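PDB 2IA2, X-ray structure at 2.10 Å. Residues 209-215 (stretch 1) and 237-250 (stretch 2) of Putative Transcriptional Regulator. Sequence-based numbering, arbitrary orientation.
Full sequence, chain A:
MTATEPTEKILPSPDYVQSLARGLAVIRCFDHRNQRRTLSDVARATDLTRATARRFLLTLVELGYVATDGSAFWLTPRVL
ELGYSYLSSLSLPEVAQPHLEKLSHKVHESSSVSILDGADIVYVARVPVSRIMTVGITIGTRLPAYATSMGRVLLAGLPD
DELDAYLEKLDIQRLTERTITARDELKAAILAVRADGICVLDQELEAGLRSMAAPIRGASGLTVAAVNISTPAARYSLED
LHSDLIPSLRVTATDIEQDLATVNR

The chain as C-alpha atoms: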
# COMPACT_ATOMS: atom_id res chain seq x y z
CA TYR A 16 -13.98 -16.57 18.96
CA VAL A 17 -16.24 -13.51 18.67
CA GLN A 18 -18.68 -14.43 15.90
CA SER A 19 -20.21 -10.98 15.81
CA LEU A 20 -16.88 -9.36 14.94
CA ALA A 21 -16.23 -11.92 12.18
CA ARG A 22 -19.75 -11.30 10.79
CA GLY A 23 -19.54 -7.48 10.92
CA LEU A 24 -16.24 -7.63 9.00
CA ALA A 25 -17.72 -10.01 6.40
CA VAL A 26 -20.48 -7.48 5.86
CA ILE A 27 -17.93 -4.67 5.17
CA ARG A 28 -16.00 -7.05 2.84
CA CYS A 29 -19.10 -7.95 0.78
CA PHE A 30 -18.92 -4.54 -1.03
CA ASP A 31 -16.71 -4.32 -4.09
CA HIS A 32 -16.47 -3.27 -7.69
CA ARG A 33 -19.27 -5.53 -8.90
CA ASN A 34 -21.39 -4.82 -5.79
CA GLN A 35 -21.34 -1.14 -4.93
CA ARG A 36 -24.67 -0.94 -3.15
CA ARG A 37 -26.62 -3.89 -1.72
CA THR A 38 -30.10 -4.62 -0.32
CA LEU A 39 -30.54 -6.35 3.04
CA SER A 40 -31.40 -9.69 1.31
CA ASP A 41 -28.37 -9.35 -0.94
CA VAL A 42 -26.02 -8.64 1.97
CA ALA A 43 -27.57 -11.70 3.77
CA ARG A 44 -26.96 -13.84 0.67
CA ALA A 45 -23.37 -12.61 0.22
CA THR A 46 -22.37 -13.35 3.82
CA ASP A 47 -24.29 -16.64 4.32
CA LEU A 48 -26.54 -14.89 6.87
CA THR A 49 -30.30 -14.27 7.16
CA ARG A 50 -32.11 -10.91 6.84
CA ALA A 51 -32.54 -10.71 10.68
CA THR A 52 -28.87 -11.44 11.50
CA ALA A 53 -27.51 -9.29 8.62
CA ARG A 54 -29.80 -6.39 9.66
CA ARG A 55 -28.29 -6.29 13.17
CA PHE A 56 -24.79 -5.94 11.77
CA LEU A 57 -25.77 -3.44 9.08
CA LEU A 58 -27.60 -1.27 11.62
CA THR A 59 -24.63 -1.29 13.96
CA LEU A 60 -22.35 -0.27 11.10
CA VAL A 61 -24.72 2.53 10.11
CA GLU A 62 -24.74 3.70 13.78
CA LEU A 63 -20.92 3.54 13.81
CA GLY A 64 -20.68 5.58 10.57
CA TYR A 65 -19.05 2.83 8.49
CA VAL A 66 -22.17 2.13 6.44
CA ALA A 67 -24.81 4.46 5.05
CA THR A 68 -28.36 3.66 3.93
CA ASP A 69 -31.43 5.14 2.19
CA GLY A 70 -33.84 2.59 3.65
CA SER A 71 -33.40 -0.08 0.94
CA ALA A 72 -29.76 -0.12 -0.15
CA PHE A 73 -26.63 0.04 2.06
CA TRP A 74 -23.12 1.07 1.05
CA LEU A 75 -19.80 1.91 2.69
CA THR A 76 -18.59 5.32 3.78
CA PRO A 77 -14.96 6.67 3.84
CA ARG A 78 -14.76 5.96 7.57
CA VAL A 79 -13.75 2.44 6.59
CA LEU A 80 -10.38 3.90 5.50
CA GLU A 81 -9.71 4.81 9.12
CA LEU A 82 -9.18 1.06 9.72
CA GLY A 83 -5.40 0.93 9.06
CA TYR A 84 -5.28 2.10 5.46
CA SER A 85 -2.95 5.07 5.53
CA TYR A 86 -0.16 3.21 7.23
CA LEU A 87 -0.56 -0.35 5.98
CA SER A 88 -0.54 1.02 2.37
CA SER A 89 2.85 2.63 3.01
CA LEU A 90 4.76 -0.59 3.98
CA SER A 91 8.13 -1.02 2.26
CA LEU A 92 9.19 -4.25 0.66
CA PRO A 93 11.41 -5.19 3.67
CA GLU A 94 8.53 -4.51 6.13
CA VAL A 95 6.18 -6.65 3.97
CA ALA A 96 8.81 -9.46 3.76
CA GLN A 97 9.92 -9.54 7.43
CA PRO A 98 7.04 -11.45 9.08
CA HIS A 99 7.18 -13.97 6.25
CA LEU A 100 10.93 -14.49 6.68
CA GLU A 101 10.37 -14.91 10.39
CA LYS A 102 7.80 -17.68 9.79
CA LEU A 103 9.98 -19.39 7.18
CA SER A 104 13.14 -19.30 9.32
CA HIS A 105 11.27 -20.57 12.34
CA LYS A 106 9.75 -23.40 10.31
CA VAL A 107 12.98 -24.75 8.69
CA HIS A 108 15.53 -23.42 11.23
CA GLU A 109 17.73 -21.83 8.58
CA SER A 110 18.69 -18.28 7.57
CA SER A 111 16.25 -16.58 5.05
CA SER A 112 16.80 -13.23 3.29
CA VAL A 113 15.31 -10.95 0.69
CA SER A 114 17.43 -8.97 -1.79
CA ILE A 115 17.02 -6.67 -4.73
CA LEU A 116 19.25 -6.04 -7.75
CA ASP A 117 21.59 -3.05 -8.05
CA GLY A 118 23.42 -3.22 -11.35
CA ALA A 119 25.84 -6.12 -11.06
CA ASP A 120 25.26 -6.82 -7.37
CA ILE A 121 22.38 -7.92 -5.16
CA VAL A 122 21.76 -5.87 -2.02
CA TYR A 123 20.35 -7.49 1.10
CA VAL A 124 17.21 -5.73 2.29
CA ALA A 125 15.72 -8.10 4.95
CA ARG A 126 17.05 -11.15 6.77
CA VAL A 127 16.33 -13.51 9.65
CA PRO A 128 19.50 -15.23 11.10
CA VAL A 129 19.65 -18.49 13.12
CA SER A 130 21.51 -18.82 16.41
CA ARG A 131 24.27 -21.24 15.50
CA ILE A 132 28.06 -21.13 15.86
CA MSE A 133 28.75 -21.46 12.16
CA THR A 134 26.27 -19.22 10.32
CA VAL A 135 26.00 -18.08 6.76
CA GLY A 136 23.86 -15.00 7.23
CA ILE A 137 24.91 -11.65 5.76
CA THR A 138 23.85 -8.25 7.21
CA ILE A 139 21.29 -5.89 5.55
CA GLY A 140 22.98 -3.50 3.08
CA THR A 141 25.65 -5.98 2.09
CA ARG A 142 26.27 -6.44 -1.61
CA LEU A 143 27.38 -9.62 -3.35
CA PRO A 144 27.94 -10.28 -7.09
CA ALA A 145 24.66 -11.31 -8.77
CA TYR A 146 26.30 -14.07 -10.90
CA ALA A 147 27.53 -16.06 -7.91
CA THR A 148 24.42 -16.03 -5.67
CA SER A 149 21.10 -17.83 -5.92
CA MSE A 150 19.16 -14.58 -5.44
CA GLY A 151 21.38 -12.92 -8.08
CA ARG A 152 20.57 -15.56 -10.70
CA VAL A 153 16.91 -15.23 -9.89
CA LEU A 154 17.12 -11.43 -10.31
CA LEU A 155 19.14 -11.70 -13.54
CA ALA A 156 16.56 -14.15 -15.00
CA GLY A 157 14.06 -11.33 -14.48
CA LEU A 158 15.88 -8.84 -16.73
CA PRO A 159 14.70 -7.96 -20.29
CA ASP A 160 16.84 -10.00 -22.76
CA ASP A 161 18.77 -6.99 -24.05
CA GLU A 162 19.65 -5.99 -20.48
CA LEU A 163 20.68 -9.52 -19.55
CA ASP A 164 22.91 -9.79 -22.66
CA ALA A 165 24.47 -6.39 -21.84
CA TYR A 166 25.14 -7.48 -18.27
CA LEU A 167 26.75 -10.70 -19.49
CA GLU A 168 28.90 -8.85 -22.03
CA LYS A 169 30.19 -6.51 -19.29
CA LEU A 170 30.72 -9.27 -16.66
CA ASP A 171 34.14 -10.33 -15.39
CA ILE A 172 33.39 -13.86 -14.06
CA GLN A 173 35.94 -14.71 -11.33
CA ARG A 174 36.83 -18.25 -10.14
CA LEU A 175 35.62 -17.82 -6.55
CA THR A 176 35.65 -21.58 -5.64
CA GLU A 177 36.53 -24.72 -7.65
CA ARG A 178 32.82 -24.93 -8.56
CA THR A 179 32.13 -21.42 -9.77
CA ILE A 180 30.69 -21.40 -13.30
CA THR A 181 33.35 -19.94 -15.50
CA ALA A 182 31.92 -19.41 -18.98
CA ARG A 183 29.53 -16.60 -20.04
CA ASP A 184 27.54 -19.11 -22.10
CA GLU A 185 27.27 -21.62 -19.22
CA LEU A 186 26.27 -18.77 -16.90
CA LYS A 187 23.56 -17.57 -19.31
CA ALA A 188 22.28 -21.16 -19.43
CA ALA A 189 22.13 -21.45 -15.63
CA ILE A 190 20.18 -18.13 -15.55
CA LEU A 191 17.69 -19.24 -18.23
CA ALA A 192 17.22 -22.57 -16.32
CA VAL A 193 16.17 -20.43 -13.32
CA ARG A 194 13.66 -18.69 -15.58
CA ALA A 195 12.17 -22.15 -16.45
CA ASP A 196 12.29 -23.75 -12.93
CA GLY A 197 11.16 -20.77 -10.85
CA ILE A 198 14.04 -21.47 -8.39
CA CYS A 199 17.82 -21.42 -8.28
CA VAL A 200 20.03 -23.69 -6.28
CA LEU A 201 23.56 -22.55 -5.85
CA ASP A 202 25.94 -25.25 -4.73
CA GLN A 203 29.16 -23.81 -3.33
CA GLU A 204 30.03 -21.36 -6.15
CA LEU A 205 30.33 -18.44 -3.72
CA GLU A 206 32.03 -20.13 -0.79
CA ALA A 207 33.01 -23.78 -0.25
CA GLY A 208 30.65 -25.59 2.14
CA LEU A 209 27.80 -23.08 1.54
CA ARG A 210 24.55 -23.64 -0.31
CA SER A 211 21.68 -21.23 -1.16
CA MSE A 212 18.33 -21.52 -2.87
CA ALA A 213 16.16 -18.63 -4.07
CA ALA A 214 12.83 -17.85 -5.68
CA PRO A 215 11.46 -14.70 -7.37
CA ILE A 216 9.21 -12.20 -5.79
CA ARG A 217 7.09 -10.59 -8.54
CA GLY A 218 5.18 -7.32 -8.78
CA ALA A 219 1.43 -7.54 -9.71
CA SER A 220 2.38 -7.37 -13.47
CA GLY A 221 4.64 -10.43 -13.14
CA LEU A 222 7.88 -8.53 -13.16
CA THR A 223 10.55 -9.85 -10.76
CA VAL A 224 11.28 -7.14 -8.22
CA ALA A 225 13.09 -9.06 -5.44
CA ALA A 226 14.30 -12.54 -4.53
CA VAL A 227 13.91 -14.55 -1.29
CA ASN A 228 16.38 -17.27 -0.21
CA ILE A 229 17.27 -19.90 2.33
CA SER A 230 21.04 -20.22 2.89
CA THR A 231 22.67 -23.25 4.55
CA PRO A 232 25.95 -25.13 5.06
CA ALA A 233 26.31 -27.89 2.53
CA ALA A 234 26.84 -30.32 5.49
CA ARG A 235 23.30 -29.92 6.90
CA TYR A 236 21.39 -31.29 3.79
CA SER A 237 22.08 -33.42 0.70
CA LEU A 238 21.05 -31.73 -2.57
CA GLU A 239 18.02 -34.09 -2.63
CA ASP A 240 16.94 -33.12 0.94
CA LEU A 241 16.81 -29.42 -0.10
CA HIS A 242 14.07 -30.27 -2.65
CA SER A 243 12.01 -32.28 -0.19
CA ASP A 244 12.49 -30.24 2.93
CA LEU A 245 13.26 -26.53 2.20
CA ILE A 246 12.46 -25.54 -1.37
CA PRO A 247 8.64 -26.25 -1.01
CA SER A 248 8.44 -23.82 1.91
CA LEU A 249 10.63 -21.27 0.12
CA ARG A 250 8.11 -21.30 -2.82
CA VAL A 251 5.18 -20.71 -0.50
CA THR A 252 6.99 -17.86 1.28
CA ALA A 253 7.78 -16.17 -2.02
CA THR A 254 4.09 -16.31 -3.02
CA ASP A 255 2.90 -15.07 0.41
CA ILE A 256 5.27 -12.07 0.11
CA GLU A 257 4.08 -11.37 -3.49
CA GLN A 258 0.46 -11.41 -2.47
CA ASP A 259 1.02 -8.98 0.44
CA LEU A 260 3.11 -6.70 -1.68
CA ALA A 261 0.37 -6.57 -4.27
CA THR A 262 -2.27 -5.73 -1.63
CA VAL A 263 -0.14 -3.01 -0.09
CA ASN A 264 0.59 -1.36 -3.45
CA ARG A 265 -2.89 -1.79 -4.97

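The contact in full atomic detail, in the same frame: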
# COMPACT_ATOMS: atom_id res chain seq x y z
N LEU A 209 29.03 -23.91 1.39
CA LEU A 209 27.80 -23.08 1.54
C LEU A 209 26.85 -23.32 0.41
O LEU A 209 27.26 -23.29 -0.74
CB LEU A 209 28.13 -21.57 1.61
CG LEU A 209 27.02 -20.50 1.55
CD1 LEU A 209 26.15 -20.53 2.79
CD2 LEU A 209 27.66 -19.19 1.49
N ARG A 210 25.58 -23.53 0.72
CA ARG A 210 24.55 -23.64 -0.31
C ARG A 210 23.42 -22.62 -0.12
O ARG A 210 23.12 -22.24 0.99
CB ARG A 210 23.96 -25.03 -0.29
CG ARG A 210 24.86 -26.05 -0.93
CD ARG A 210 24.21 -27.38 -0.98
NE ARG A 210 25.15 -28.37 -1.45
CZ ARG A 210 25.19 -29.62 -1.01
NH1 ARG A 210 24.33 -30.03 -0.06
NH2 ARG A 210 26.09 -30.46 -1.52
N SER A 211 22.79 -22.21 -1.22
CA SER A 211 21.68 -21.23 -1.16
C SER A 211 20.66 -21.65 -2.15
O SER A 211 21.03 -22.20 -3.18
CB SER A 211 22.17 -19.86 -1.58
OG SER A 211 23.10 -19.39 -0.61
N MSE A 212 19.39 -21.35 -1.87
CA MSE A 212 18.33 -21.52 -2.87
C MSE A 212 17.39 -20.32 -2.84
O MSE A 212 17.13 -19.79 -1.76
CB MSE A 212 17.55 -22.80 -2.63
CG MSE A 212 16.83 -22.89 -1.29
SE MSE A 212 17.43 -24.52 -0.23
CE MSE A 212 19.44 -24.07 0.04
N ALA A 213 16.92 -19.88 -3.99
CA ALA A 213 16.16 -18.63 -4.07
C ALA A 213 15.00 -18.74 -5.03
O ALA A 213 15.01 -19.56 -5.95
CB ALA A 213 17.08 -17.45 -4.46
N ALA A 214 14.02 -17.87 -4.85
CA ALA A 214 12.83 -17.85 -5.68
C ALA A 214 12.51 -16.37 -5.93
O ALA A 214 12.86 -15.49 -5.12
CB ALA A 214 11.71 -18.50 -4.94
N PRO A 215 11.89 -16.07 -7.08
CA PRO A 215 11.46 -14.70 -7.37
C PRO A 215 10.30 -14.20 -6.53
O PRO A 215 9.37 -14.95 -6.14
CB PRO A 215 11.05 -14.78 -8.84
CG PRO A 215 10.61 -16.28 -9.03
CD PRO A 215 11.66 -16.99 -8.24
N SER A 237 21.72 -33.02 2.08
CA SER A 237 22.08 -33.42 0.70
C SER A 237 21.31 -32.55 -0.29
O SER A 237 20.27 -31.96 0.09
CB SER A 237 21.71 -34.88 0.45
OG SER A 237 20.30 -35.00 0.47
N LEU A 238 21.80 -32.44 -1.53
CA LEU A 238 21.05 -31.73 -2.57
C LEU A 238 19.56 -32.21 -2.70
O LEU A 238 18.63 -31.41 -2.88
CB LEU A 238 21.75 -31.84 -3.91
CG LEU A 238 23.03 -31.03 -4.07
CD1 LEU A 238 23.67 -31.34 -5.42
CD2 LEU A 238 22.76 -29.55 -3.93
N GLU A 239 19.36 -33.52 -2.59
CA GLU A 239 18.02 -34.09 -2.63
C GLU A 239 17.17 -33.65 -1.46
O GLU A 239 16.02 -33.29 -1.66
CB GLU A 239 18.11 -35.63 -2.77
CG GLU A 239 16.86 -36.45 -2.36
CD GLU A 239 17.20 -37.92 -1.95
OE1 GLU A 239 18.08 -38.57 -2.61
OE2 GLU A 239 16.56 -38.40 -0.95
N ASP A 240 17.71 -33.63 -0.24
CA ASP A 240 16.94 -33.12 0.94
C ASP A 240 16.46 -31.67 0.79
O ASP A 240 15.43 -31.31 1.30
CB ASP A 240 17.76 -33.19 2.25
CG ASP A 240 18.31 -34.58 2.55
OD1 ASP A 240 17.71 -35.58 2.07
OD2 ASP A 240 19.37 -34.67 3.27
N LEU A 241 17.22 -30.83 0.09
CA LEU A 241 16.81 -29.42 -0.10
C LEU A 241 15.46 -29.36 -0.83
O LEU A 241 14.56 -28.58 -0.45
CB LEU A 241 17.85 -28.69 -0.92
CG LEU A 241 19.33 -28.67 -0.48
CD1 LEU A 241 20.10 -27.96 -1.55
CD2 LEU A 241 19.50 -27.90 0.76
N HIS A 242 15.31 -30.20 -1.87
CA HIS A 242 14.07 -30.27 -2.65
C HIS A 242 12.93 -30.81 -1.85
O HIS A 242 11.80 -30.44 -2.09
CB HIS A 242 14.23 -31.08 -3.95
CG HIS A 242 15.14 -30.43 -4.94
ND1 HIS A 242 14.70 -29.49 -5.84
CD2 HIS A 242 16.47 -30.55 -5.12
CE1 HIS A 242 15.73 -29.06 -6.55
NE2 HIS A 242 16.81 -29.69 -6.15
N SER A 243 13.17 -31.70 -0.91
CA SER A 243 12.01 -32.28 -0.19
C SER A 243 11.64 -31.48 1.02
O SER A 243 10.47 -31.41 1.38
CB SER A 243 12.26 -33.73 0.21
OG SER A 243 13.58 -33.87 0.68
N ASP A 244 12.64 -30.85 1.62
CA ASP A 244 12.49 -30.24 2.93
C ASP A 244 12.46 -28.70 3.04
O ASP A 244 11.97 -28.22 4.04
CB ASP A 244 13.57 -30.79 3.89
CG ASP A 244 13.46 -32.33 4.07
OD1 ASP A 244 12.35 -32.95 3.85
OD2 ASP A 244 14.52 -32.90 4.40
N LEU A 245 13.03 -27.96 2.08
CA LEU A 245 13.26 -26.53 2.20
C LEU A 245 12.68 -25.78 1.02
O LEU A 245 12.09 -24.72 1.21
CB LEU A 245 14.76 -26.17 2.27
CG LEU A 245 15.60 -26.82 3.39
CD1 LEU A 245 17.06 -26.34 3.37
CD2 LEU A 245 14.96 -26.55 4.69
N ILE A 246 12.87 -26.29 -0.19
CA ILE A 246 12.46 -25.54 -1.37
C ILE A 246 10.91 -25.39 -1.42
O ILE A 246 10.44 -24.35 -1.74
CB ILE A 246 13.05 -26.13 -2.68
CG1 ILE A 246 14.56 -25.86 -2.72
CG2 ILE A 246 12.28 -25.57 -3.97
CD1 ILE A 246 15.32 -26.66 -3.78
N PRO A 247 10.12 -26.44 -1.05
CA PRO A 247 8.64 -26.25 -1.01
C PRO A 247 8.19 -25.08 -0.15
O PRO A 247 7.31 -24.33 -0.55
CB PRO A 247 8.14 -27.58 -0.41
CG PRO A 247 9.20 -28.59 -0.88
CD PRO A 247 10.49 -27.83 -0.70
N SER A 248 8.78 -24.94 1.03
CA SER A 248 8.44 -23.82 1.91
C SER A 248 8.90 -22.50 1.34
O SER A 248 8.18 -21.54 1.41
CB SER A 248 9.06 -24.05 3.30
OG SER A 248 8.49 -25.20 3.86
N LEU A 249 10.11 -22.48 0.78
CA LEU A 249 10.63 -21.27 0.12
C LEU A 249 9.65 -20.76 -0.98
O LEU A 249 9.35 -19.57 -1.06
CB LEU A 249 12.03 -21.57 -0.44
CG LEU A 249 12.63 -20.42 -1.28
CD1 LEU A 249 12.85 -19.21 -0.43
CD2 LEU A 249 13.91 -20.83 -1.92
N ARG A 250 9.09 -21.68 -1.78
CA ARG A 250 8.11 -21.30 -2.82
C ARG A 250 6.87 -20.66 -2.25
O ARG A 250 6.36 -19.65 -2.78
CB ARG A 250 7.73 -22.51 -3.69
CG ARG A 250 8.73 -22.82 -4.79
CD ARG A 250 8.18 -24.01 -5.63
NE ARG A 250 9.18 -24.64 -6.50
CZ ARG A 250 9.46 -24.20 -7.73
NH1 ARG A 250 8.83 -23.13 -8.24
NH2 ARG A 250 10.39 -24.82 -8.45

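Strand 209-215 packs against two consecutive helical segments, 238-244 and 246-250, and runs in roughly the same direction as both: the N-to-C axes diverge by 33° and 29°. The axes close from 10.9 Å at the first helix to 8.6 Å at the second, and the CA–CA separations follow, from 9.1 Å for Arg 210–Leu 238 to 7.3 Å for Met 212–Ile 246 and 6.5 Å for Ala 214–Arg 250. Strand alternation directs the CA-to-CB bonds of Arg 210, Met 212 and Ala 214 toward the helices, while those of Ser 211 and Ala 213 point away. No hydrogen bond crosses the interface, which buries 428 Å² in total, so its contacts are essentially van der Waals.

Met 212, a selenomethionine, covers the most surface (108 Å²). Its chi1 is p, and the side chain meets four residues: CE lies 3.9 Å from Leu 241 CD2, SE 4.0 Å from Leu 245 CB, and CG 4.0 Å from Ile 246 CG1 and 3.6 Å from Leu 249 CD2. It thus spans the junction between the two helical segments.

Arg 210 (75 Å²) adopts an extended m, t, t conformation. Its aliphatic part approaches Leu 241, with CD 4.2 Å from CD1, and Leu 238 CD2 sits over one guanidinium face, 3.6 Å from Arg 210 NE. That face can pack against a methyl while NE hydrogen-bonds elsewhere in the structure. Beside it, the helix start is capped by Ser 237, whose OG accepts from Asp 240 N (3.0 Å); Ser 237 N in turn donates a hydrogen bond to Asp 240 OD2 (3.1 Å).

Leu 249 (68 Å²) closes the other end. Its CD2 reaches the strand backbone, 3.4 Å from Met 212 O, and its CG lies 4.2 Å from Ala 214 CB, a short side chain where the backbones come closest.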